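Putative transcriptional regulator (Bacillus cytotoxicus NVH 391-98, PDB 3K4H) is a putative LacI-type transcriptional regulator that binds a glycan in its periplasmic-binding-protein-like fold and probably controls gene expression in response to sugar. Local coordinates at residues F227-L232 and L279-C284. Sequence-based numbering, arbitrary orientation.
With GLC (alpha-D-glucopyranose), chain C.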
loop_
_atom_site.group_PDB
_atom_site.type_symbol
_atom_site.label_atom_id
_atom_site.label_comp_id
_atom_site.label_asym_id
_atom_site.label_seq_id
_atom_site.Cartn_x
_atom_site.Cartn_y
_atom_site.Cartn_z
ATOM N N PHE A 227 -10.538 -15.516 0.316
ATOM C CA PHE A 227 -9.562 -14.800 -0.457
ATOM C C PHE A 227 -8.942 -15.636 -1.529
ATOM O O PHE A 227 -8.833 -16.787 -1.399
ATOM C CB PHE A 227 -8.427 -14.395 0.433
ATOM C CG PHE A 227 -8.562 -13.072 1.020
ATOM C CD1 PHE A 227 -7.981 -12.010 0.464
ATOM C CD2 PHE A 227 -9.204 -12.895 2.179
ATOM C CE1 PHE A 227 -8.101 -10.808 1.031
ATOM C CE2 PHE A 227 -9.315 -11.690 2.721
ATOM C CZ PHE A 227 -8.768 -10.660 2.153
ATOM N N ASN A 228 -8.494 -14.998 -2.580
ATOM C CA ASN A 228 -7.772 -15.595 -3.684
ATOM C C ASN A 228 -8.444 -16.088 -4.943
ATOM O O ASN A 228 -7.791 -16.270 -5.895
ATOM C CB ASN A 228 -7.178 -16.868 -3.145
ATOM C CG ASN A 228 -5.948 -16.675 -2.337
ATOM O OD1 ASN A 228 -5.370 -17.628 -1.890
ATOM N ND2 ASN A 228 -5.543 -15.469 -2.146
ATOM N N ASN A 229 -9.736 -16.161 -5.050
ATOM C CA ASN A 229 -10.282 -16.484 -6.337
ATOM C C ASN A 229 -9.863 -17.734 -7.054
ATOM O O ASN A 229 -9.649 -17.725 -8.222
ATOM C CB ASN A 229 -10.139 -15.320 -7.252
ATOM C CG ASN A 229 -11.049 -15.395 -8.396
ATOM O OD1 ASN A 229 -11.765 -16.337 -8.559
ATOM N ND2 ASN A 229 -11.018 -14.407 -9.209
ATOM N N ALA A 230 -9.753 -18.820 -6.354
ATOM C CA ALA A 230 -9.411 -20.062 -6.968
ATOM C C ALA A 230 -10.480 -20.496 -7.884
ATOM O O ALA A 230 -11.620 -20.297 -7.653
ATOM C CB ALA A 230 -9.251 -21.068 -5.973
ATOM N N LEU A 231 -10.105 -21.160 -8.932
ATOM C CA LEU A 231 -11.051 -21.550 -9.915
ATOM C C LEU A 231 -12.085 -22.339 -9.227
ATOM O O LEU A 231 -13.197 -22.374 -9.619
ATOM C CB LEU A 231 -10.365 -22.440 -10.904
ATOM C CG LEU A 231 -11.273 -23.131 -11.885
ATOM C CD1 LEU A 231 -11.548 -22.192 -12.979
ATOM C CD2 LEU A 231 -10.623 -24.333 -12.422
ATOM N N LEU A 232 -11.703 -23.034 -8.205
ATOM C CA LEU A 232 -12.663 -23.849 -7.471
ATOM C C LEU A 232 -13.740 -23.008 -6.790
ATOM O O LEU A 232 -14.871 -23.451 -6.619
ATOM C CB LEU A 232 -11.941 -24.714 -6.439
ATOM C CG LEU A 232 -11.073 -25.886 -6.911
ATOM C CD1 LEU A 232 -9.867 -26.140 -5.962
ATOM C CD2 LEU A 232 -11.933 -27.131 -7.087
ATOM N N LEU A 279 -15.050 -9.938 -4.964
ATOM C CA LEU A 279 -16.084 -10.417 -5.825
ATOM C C LEU A 279 -17.146 -10.988 -5.009
ATOM O O LEU A 279 -16.940 -11.977 -4.404
ATOM C CB LEU A 279 -15.601 -11.578 -6.624
ATOM C CG LEU A 279 -14.324 -11.369 -7.352
ATOM C CD1 LEU A 279 -13.991 -12.599 -7.991
ATOM C CD2 LEU A 279 -14.571 -10.348 -8.327
ATOM N N LYS A 280 -18.319 -10.403 -5.024
ATOM C CA LYS A 280 -19.369 -10.951 -4.242
ATOM C C LYS A 280 -20.107 -11.887 -5.105
ATOM O O LYS A 280 -20.651 -11.508 -6.085
ATOM C CB LYS A 280 -20.275 -9.853 -3.795
ATOM C CG LYS A 280 -19.636 -8.547 -3.848
ATOM C CD LYS A 280 -20.171 -7.627 -2.832
ATOM C CE LYS A 280 -19.500 -6.330 -2.978
ATOM N NZ LYS A 280 -19.923 -5.383 -1.990
ATOM N N ARG A 281 -20.065 -13.151 -4.764
ATOM C CA ARG A 281 -20.796 -14.091 -5.526
ATOM C C ARG A 281 -22.030 -14.478 -4.771
ATOM O O ARG A 281 -22.898 -13.693 -4.584
ATOM C CB ARG A 281 -19.933 -15.301 -5.842
ATOM C CG ARG A 281 -18.564 -14.974 -6.389
ATOM C CD ARG A 281 -18.071 -15.943 -7.452
ATOM N NE ARG A 281 -16.692 -16.369 -7.274
ATOM C CZ ARG A 281 -15.732 -16.174 -8.150
ATOM N NH1 ARG A 281 -14.530 -16.595 -7.903
ATOM N NH2 ARG A 281 -15.967 -15.560 -9.262
ATOM N N GLN A 282 -22.114 -15.723 -4.374
ATOM C CA GLN A 282 -23.257 -16.213 -3.643
ATOM C C GLN A 282 -23.261 -16.602 -2.180
ATOM O O GLN A 282 -24.174 -17.202 -1.744
ATOM C CB GLN A 282 -23.963 -17.203 -4.507
ATOM C CG GLN A 282 -24.518 -16.461 -5.651
ATOM C CD GLN A 282 -24.386 -17.161 -6.923
ATOM O OE1 GLN A 282 -24.979 -18.191 -7.109
ATOM N NE2 GLN A 282 -23.626 -16.598 -7.834
ATOM N N THR A 283 -22.233 -16.314 -1.428
ATOM C CA THR A 283 -22.162 -16.810 -0.077
ATOM C C THR A 283 -22.457 -15.812 0.964
ATOM O O THR A 283 -22.170 -16.024 2.083
ATOM C CB THR A 283 -20.837 -17.389 0.230
ATOM O OG1 THR A 283 -19.830 -16.589 -0.355
ATOM C CG2 THR A 283 -20.742 -18.704 -0.354
ATOM N N CYS A 284 -23.018 -14.696 0.584
ATOM C CA CYS A 284 -23.360 -13.676 1.543
ATOM C C CYS A 284 -24.798 -13.211 1.498
ATOM O O CYS A 284 -25.342 -13.008 0.456
ATOM C CB CYS A 284 -22.423 -12.515 1.374
ATOM S SG CYS A 284 -20.914 -12.899 1.992
HETATM C C1 GLC C . -2.138 -18.899 0.264
HETATM C C2 GLC C . -0.626 -19.033 0.179
HETATM C C3 GLC C . 0.029 -17.776 0.705
HETATM C C4 GLC C . -0.452 -16.650 -0.193
HETATM C C5 GLC C . -1.951 -16.446 0.033
HETATM C C6 GLC C . -2.495 -15.371 -0.927
HETATM O O1 GLC C . -2.535 -19.076 1.599
HETATM O O2 GLC C . -0.211 -20.126 0.961
HETATM O O3 GLC C . 1.435 -17.929 0.703
HETATM O O4 GLC C . 0.232 -15.443 0.064
HETATM O O5 GLC C . -2.659 -17.654 -0.180
HETATM O O6 GLC C . -3.606 -14.683 -0.398
#
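One face of the Arg-281 guanidinium carries the methyl CD1 of Leu-279, 3.6 Å above the plane and displaced from the centre of the group toward its border, while the amide oxygen of Asn-229 lies at its edge. The two segments belong to the C-terminal lobe of a periplasmic-binding-protein-like fold, where the loop leaving strand 223-227 meets the chain that follows the antiparallel edge strand 277-279, with strand 241-244 between them. Arg-281 NH1 donates to Asn-229 OD1 at 2.9 Å. The acceptor lies almost in the guanidinium plane, but the donor stands 51° out of the carbonyl plane, away from the lone pairs, and the bond is bent. The amide and guanidinium planes are 62° apart. Asn-229 reaches across because its CG is anti to the backbone N (chi1 -161°), crossing the arginine chain at about a right angle. On the arginine side the chain bends at chi2 and chi3; NE bonds to Leu-240 O and NH1 also to Ser-233 OG, so three hydrogen bonds hold the group to the start of helix 231-235, the residue just ahead of strand 241-244 and the Asn-229 loop. The other end of the amide, ND2, is bonded to Asp-244 OD2, which fixes its rotation. Asn-228, the preceding residue, lines the glycan pocket beside the glucose, so the loop that meets Arg-281 also reaches the sugar. Leu-279, pointing toward the loop, completes the contact with CD1 3.7 Å from Asn-229 ND2.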